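Side-chain contacts in SusD homolog (Bacteroides thetaiotaomicron VPI-5482, PDB 3FDH), which probably binds glycans at the cell surface for import across the outer membrane: residues 204-209 with 217-222; 341-346 with 351-356. All blocks are in the same frame, centred on the assembly; numbering follows the deposited sequence.

Interaction 1 of 2, residues 204-209 with 217-222; sequences RYTMRL and SADYEK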
loop_
_atom_site.group_PDB
_atom_site.type_symbol
_atom_site.label_atom_id
_atom_site.label_comp_id
_atom_site.label_asym_id
_atom_site.label_seq_id
_atom_site.Cartn_x
_atom_site.Cartn_y
_atom_site.Cartn_z
ATOM N N ARG A 204 -0.722 -11.998 -3.415
ATOM C CA ARG A 204 -0.685 -11.112 -2.237
ATOM C C ARG A 204 -1.539 -11.660 -1.123
ATOM O O ARG A 204 -1.152 -11.703 0.051
ATOM C CB ARG A 204 -1.192 -9.704 -2.597
ATOM C CG ARG A 204 -1.457 -8.798 -1.388
ATOM C CD ARG A 204 -2.101 -7.458 -1.814
ATOM N NE ARG A 204 -1.164 -6.466 -2.378
ATOM C CZ ARG A 204 -1.531 -5.225 -2.682
ATOM N NH1 ARG A 204 -2.790 -4.841 -2.517
ATOM N NH2 ARG A 204 -0.654 -4.356 -3.110
ATOM N N TYR A 205 -2.714 -12.117 -1.498
ATOM C CA TYR A 205 -3.728 -12.540 -0.505
ATOM C C TYR A 205 -3.480 -13.939 0.038
ATOM O O TYR A 205 -3.847 -14.247 1.162
ATOM C CB TYR A 205 -5.155 -12.420 -1.041
ATOM C CG TYR A 205 -5.524 -11.018 -1.506
ATOM C CD1 TYR A 205 -5.145 -9.884 -0.786
ATOM C CD2 TYR A 205 -6.309 -10.834 -2.634
ATOM C CE1 TYR A 205 -5.500 -8.612 -1.230
ATOM C CE2 TYR A 205 -6.690 -9.571 -3.071
ATOM C CZ TYR A 205 -6.275 -8.467 -2.389
ATOM O OH TYR A 205 -6.656 -7.232 -2.871
ATOM N N THR A 206 -2.829 -14.770 -0.773
ATOM C CA THR A 206 -2.443 -16.100 -0.317
ATOM C C THR A 206 -1.384 -15.955 0.777
ATOM O O THR A 206 -1.471 -16.566 1.864
ATOM C CB THR A 206 -1.970 -17.002 -1.475
ATOM O OG1 THR A 206 -3.067 -17.177 -2.395
ATOM C CG2 THR A 206 -1.492 -18.379 -0.943
HETATM N N MSE A 207 -0.392 -15.123 0.506
HETATM C CA MSE A 207 0.668 -14.914 1.499
HETATM C C MSE A 207 0.088 -14.222 2.724
HETATM O O MSE A 207 0.498 -14.469 3.864
HETATM C CB MSE A 207 1.828 -14.110 0.917
HETATM C CG MSE A 207 2.988 -14.027 1.889
HETATM SE SE MSE A 207 3.896 -15.678 2.089
HETATM C CE MSE A 207 4.757 -15.392 0.451
ATOM N N ARG A 208 -0.912 -13.374 2.504
ATOM C CA ARG A 208 -1.515 -12.633 3.640
ATOM C C ARG A 208 -2.019 -13.541 4.741
ATOM O O ARG A 208 -1.898 -13.242 5.941
ATOM C CB ARG A 208 -2.685 -11.779 3.165
ATOM C CG ARG A 208 -3.317 -10.991 4.314
ATOM C CD ARG A 208 -2.637 -9.639 4.499
ATOM N NE ARG A 208 -3.170 -8.708 3.502
ATOM C CZ ARG A 208 -2.484 -8.125 2.525
ATOM N NH1 ARG A 208 -1.182 -8.270 2.416
ATOM N NH2 ARG A 208 -3.105 -7.307 1.698
ATOM N N LEU A 209 -2.587 -14.678 4.326
ATOM C CA LEU A 209 -3.284 -15.579 5.271
ATOM C C LEU A 209 -2.464 -16.776 5.737
ATOM O O LEU A 209 -2.971 -17.699 6.344
ATOM C CB LEU A 209 -4.555 -16.112 4.652
ATOM C CG LEU A 209 -5.581 -15.139 4.086
ATOM C CD1 LEU A 209 -6.858 -15.914 3.777
ATOM C CD2 LEU A 209 -5.868 -13.981 4.998
ATOM N N SER A 217 3.439 -25.048 2.717
ATOM C CA SER A 217 4.252 -25.347 1.534
ATOM C C SER A 217 3.395 -25.263 0.273
ATOM O O SER A 217 3.807 -24.664 -0.718
ATOM C CB SER A 217 4.974 -26.688 1.648
ATOM O OG SER A 217 5.866 -26.664 2.763
ATOM N N ALA A 218 2.180 -25.806 0.354
ATOM C CA ALA A 218 1.246 -25.766 -0.788
ATOM C C ALA A 218 0.936 -24.300 -1.084
ATOM O O ALA A 218 0.914 -23.866 -2.252
ATOM C CB ALA A 218 -0.034 -26.562 -0.496
ATOM N N ASP A 219 0.782 -23.510 -0.016
ATOM C CA ASP A 219 0.473 -22.076 -0.176
ATOM C C ASP A 219 1.633 -21.326 -0.822
ATOM O O ASP A 219 1.433 -20.466 -1.684
ATOM C CB ASP A 219 0.016 -21.416 1.121
ATOM C CG ASP A 219 -1.417 -21.749 1.439
ATOM O OD1 ASP A 219 -2.079 -22.360 0.542
ATOM O OD2 ASP A 219 -1.868 -21.422 2.567
ATOM N N TYR A 220 2.847 -21.644 -0.399
ATOM C CA TYR A 220 4.020 -20.972 -1.009
ATOM C C TYR A 220 4.106 -21.320 -2.492
ATOM O O TYR A 220 4.483 -20.476 -3.349
ATOM C CB TYR A 220 5.362 -21.316 -0.333
ATOM C CG TYR A 220 5.401 -21.013 1.144
ATOM C CD1 TYR A 220 4.922 -19.809 1.640
ATOM C CD2 TYR A 220 5.942 -21.921 2.045
ATOM C CE1 TYR A 220 4.948 -19.531 3.015
ATOM C CE2 TYR A 220 5.990 -21.644 3.409
ATOM C CZ TYR A 220 5.488 -20.447 3.895
ATOM O OH TYR A 220 5.530 -20.171 5.254
ATOM N N GLU A 221 3.755 -22.567 -2.812
ATOM C CA GLU A 221 3.831 -23.014 -4.213
ATOM C C GLU A 221 2.736 -22.329 -5.031
ATOM O O GLU A 221 2.918 -22.010 -6.204
ATOM C CB GLU A 221 3.873 -24.547 -4.287
ATOM C CG GLU A 221 5.222 -25.055 -3.695
ATOM C CD GLU A 221 5.292 -26.547 -3.421
ATOM O OE1 GLU A 221 4.284 -27.251 -3.606
ATOM O OE2 GLU A 221 6.369 -27.017 -2.988
ATOM N N LYS A 222 1.620 -22.068 -4.386
ATOM C CA LYS A 222 0.543 -21.347 -5.057
ATOM C C LYS A 222 1.003 -19.938 -5.382
ATOM O O LYS A 222 0.771 -19.421 -6.469
ATOM C CB LYS A 222 -0.719 -21.316 -4.204
ATOM C CG LYS A 222 -1.489 -22.622 -4.280
ATOM C CD LYS A 222 -2.503 -22.778 -3.201
ATOM C CE LYS A 222 -3.485 -21.643 -3.172
ATOM N NZ LYS A 222 -4.180 -21.605 -1.840
HETATM O O HOH W 1 -2.643 -18.805 2.930
#
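Thr206 and Asp219 face each other near the turn of an antiparallel helical hairpin, a usual building unit of the TPR-like helical part of SusD proteins. The two short helical segments run antiparallel, 162° between their N-to-C directions, with their axes 9.4 Å apart. Thr206 touches with its methyl branch. Thr206 CG2 lies 3.7 Å from Asp219 O and 4.0 Å from Asp219 CB. The torsion that sets CG2 anti to the backbone N leaves OG1 beside that N, where it bonds to Lys202 O within its own helix. A water ties the helices on the polar side, donating to Thr206 O (2.7 Å) and to Asp219 OD2 (2.8 Å). Ser213 OG also bonds OD2. Asp219 OD1 forms a salt bridge with Lys222 NZ of its own helix at 3.3 Å, met from above the carboxylate plane. The carboxylate thus has partners at both oxygens, which should limit its rotation. Met207, a selenomethionine, makes a Met-aromatic contact with Tyr220. Met207 SE is 4.1 Å from Tyr220 CE1; seen from the ring centroid, SE lies 82° off the normal. With CG anti to the backbone N (chi1 -174°), the bend at chi2 brings SE to the ring edge. Helix 335-348 packs on the Met207-Tyr220 side through Leu341 and Glu344 against Met207 and Arg348 against Tyr220, and Arg440 of helix 431-443 also touches Met207.

Interaction 2 of 2, residues 341-346 with 351-356; sequences LKAEAL and RDAEDA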
loop_
_atom_site.group_PDB
_atom_site.type_symbol
_atom_site.label_atom_id
_atom_site.label_comp_id
_atom_site.label_asym_id
_atom_site.label_seq_id
_atom_site.Cartn_x
_atom_site.Cartn_y
_atom_site.Cartn_z
ATOM N N LEU A 341 7.200 -11.033 -3.198
ATOM C CA LEU A 341 6.332 -12.142 -2.812
ATOM C C LEU A 341 6.966 -13.421 -3.269
ATOM O O LEU A 341 6.993 -14.439 -2.574
ATOM C CB LEU A 341 4.919 -11.987 -3.371
ATOM C CG LEU A 341 3.987 -11.049 -2.612
ATOM C CD1 LEU A 341 2.765 -10.613 -3.440
ATOM C CD2 LEU A 341 3.602 -11.744 -1.322
ATOM N N LYS A 342 7.485 -13.370 -4.474
ATOM C CA LYS A 342 8.150 -14.543 -5.085
ATOM C C LYS A 342 9.366 -14.951 -4.242
ATOM O O LYS A 342 9.575 -16.109 -3.903
ATOM C CB LYS A 342 8.638 -14.186 -6.465
ATOM C CG LYS A 342 9.246 -15.377 -7.255
ATOM C CD LYS A 342 9.576 -15.015 -8.682
ATOM C CE LYS A 342 10.257 -16.173 -9.372
ATOM N NZ LYS A 342 10.544 -15.930 -10.828
ATOM N N ALA A 343 10.159 -13.953 -3.910
ATOM C CA ALA A 343 11.346 -14.140 -3.049
ATOM C C ALA A 343 10.961 -14.669 -1.657
ATOM O O ALA A 343 11.603 -15.584 -1.121
ATOM C CB ALA A 343 12.156 -12.812 -2.940
ATOM N N GLU A 344 9.919 -14.108 -1.080
ATOM C CA GLU A 344 9.493 -14.527 0.256
ATOM C C GLU A 344 9.039 -16.006 0.210
ATOM O O GLU A 344 9.315 -16.830 1.102
ATOM C CB GLU A 344 8.350 -13.683 0.793
ATOM C CG GLU A 344 7.942 -14.158 2.161
ATOM C CD GLU A 344 6.829 -13.406 2.756
ATOM O OE1 GLU A 344 6.275 -12.492 2.053
ATOM O OE2 GLU A 344 6.580 -13.691 3.967
ATOM N N ALA A 345 8.307 -16.326 -0.843
ATOM C CA ALA A 345 7.820 -17.704 -1.004
ATOM C C ALA A 345 8.985 -18.678 -1.101
ATOM O O ALA A 345 8.996 -19.725 -0.457
ATOM C CB ALA A 345 6.878 -17.827 -2.239
ATOM N N LEU A 346 9.990 -18.330 -1.887
ATOM C CA LEU A 346 11.167 -19.208 -2.037
ATOM C C LEU A 346 11.918 -19.346 -0.725
ATOM O O LEU A 346 12.264 -20.447 -0.295
ATOM C CB LEU A 346 12.096 -18.715 -3.162
ATOM C CG LEU A 346 11.532 -18.893 -4.590
ATOM C CD1 LEU A 346 12.149 -17.895 -5.517
ATOM C CD2 LEU A 346 11.661 -20.315 -5.118
ATOM N N ARG A 351 14.217 -22.470 -0.485
ATOM C CA ARG A 351 14.835 -22.460 -1.816
ATOM C C ARG A 351 15.528 -21.141 -2.101
ATOM O O ARG A 351 15.285 -20.146 -1.457
ATOM C CB ARG A 351 13.824 -22.728 -2.925
ATOM C CG ARG A 351 13.073 -24.027 -2.785
ATOM C CD ARG A 351 12.078 -24.202 -3.930
ATOM N NE ARG A 351 11.010 -25.121 -3.553
ATOM C CZ ARG A 351 9.895 -25.274 -4.254
ATOM N NH1 ARG A 351 9.710 -24.551 -5.345
ATOM N NH2 ARG A 351 8.952 -26.118 -3.856
ATOM N N ASP A 352 16.410 -21.181 -3.083
ATOM C CA ASP A 352 17.199 -20.000 -3.481
ATOM C C ASP A 352 16.295 -18.912 -4.022
ATOM O O ASP A 352 15.547 -19.125 -4.974
ATOM C CB ASP A 352 18.236 -20.365 -4.547
ATOM C CG ASP A 352 19.131 -19.197 -4.933
ATOM O OD1 ASP A 352 19.347 -18.294 -4.132
ATOM O OD2 ASP A 352 19.668 -19.207 -6.055
ATOM N N ALA A 353 16.397 -17.735 -3.408
ATOM C CA ALA A 353 15.575 -16.558 -3.784
ATOM C C ALA A 353 16.430 -15.432 -4.329
ATOM O O ALA A 353 15.966 -14.341 -4.574
ATOM C CB ALA A 353 14.798 -16.066 -2.570
ATOM N N GLU A 354 17.698 -15.703 -4.549
ATOM C CA GLU A 354 18.597 -14.628 -4.924
ATOM C C GLU A 354 18.206 -13.839 -6.178
ATOM O O GLU A 354 18.280 -12.596 -6.189
ATOM C CB GLU A 354 20.030 -15.141 -5.069
ATOM C CG GLU A 354 21.025 -14.032 -5.334
ATOM C CD GLU A 354 22.398 -14.543 -5.675
ATOM O OE1 GLU A 354 22.916 -15.394 -4.924
ATOM O OE2 GLU A 354 22.966 -14.079 -6.690
ATOM N N ASP A 355 17.823 -14.540 -7.234
ATOM C CA ASP A 355 17.539 -13.860 -8.494
ATOM C C ASP A 355 16.284 -13.058 -8.327
ATOM O O ASP A 355 16.172 -11.921 -8.798
ATOM C CB ASP A 355 17.396 -14.839 -9.682
ATOM C CG ASP A 355 18.694 -15.555 -9.994
ATOM O OD1 ASP A 355 19.772 -14.970 -9.762
ATOM O OD2 ASP A 355 18.626 -16.697 -10.475
ATOM N N ALA A 356 15.361 -13.652 -7.584
ATOM C CA ALA A 356 14.062 -13.032 -7.370
ATOM C C ALA A 356 14.239 -11.752 -6.564
ATOM O O ALA A 356 13.661 -10.716 -6.869
ATOM C CB ALA A 356 13.100 -13.988 -6.665
#
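Arg351 N donates to Leu346 O at 2.8 Å with an N-H...O angle of 165°, and this nearly straight bond closes the turn that leads the chain out of helix 335-348. The donor is above the carbonyl plane, 35° out of it. Leu346 is the main side chain of the contact. Its CG stands beside the backbone N (chi1 -71°), which spreads the isobutyl group along the returning chain. Leu346 CD1 lies 3.7 Å from Asp352 O. Leu346 CD2 meets Arg351 CB at 3.9 Å, and the two side chains cross at about a right angle. Leu346 CB rests on Ala353 CB at 3.8 Å. The arrangement is a helix-loop-helix, with Ala353 at the N-cap position of helix 354-379. Asp352 points away from the first helix and makes an Asx turn, in which Asp352 OD1 accepts from Glu354 N at 3.1 Å. Ala353 N donates to Tyr408 OH of helix 393-410. The small alanines let the chains come close. Ala353 CB sits 3.5 Å from Ala343 O, and Ala356 CB meets Ala343 CB at 4.0 Å. Lys342 adds an aliphatic flank. Its chain is extended, with CG anti to the backbone N, and Lys342 CG passes Ala356 CB at 4.1 Å. Helix 216-228 lies against Lys342 and Leu346 through Leu224, while Thr416 of helix 412-423 touches Ala343.

In the fold
Interactions 1 and 2 follow one another along the chain, and their centres are 13 Å apart. Helix 335-348 joins them, since it packs on helix 191-208 and also forms the first half of interaction 2. Met207 CB lies 3.7 Å from Leu341 CD2, and Met207 CG lies 3.6 Å from Glu344 OE1. Arg204 CA meets Leu341 CD1 at 3.7 Å. On the outer side, Glu221 OE2 and Arg351 NH2 form a salt bridge of 2.9 Å, but both residues have two modelled conformers, so it may be only partly populated. Both contacts join consecutive helices, and neither can be assigned to a glycan site.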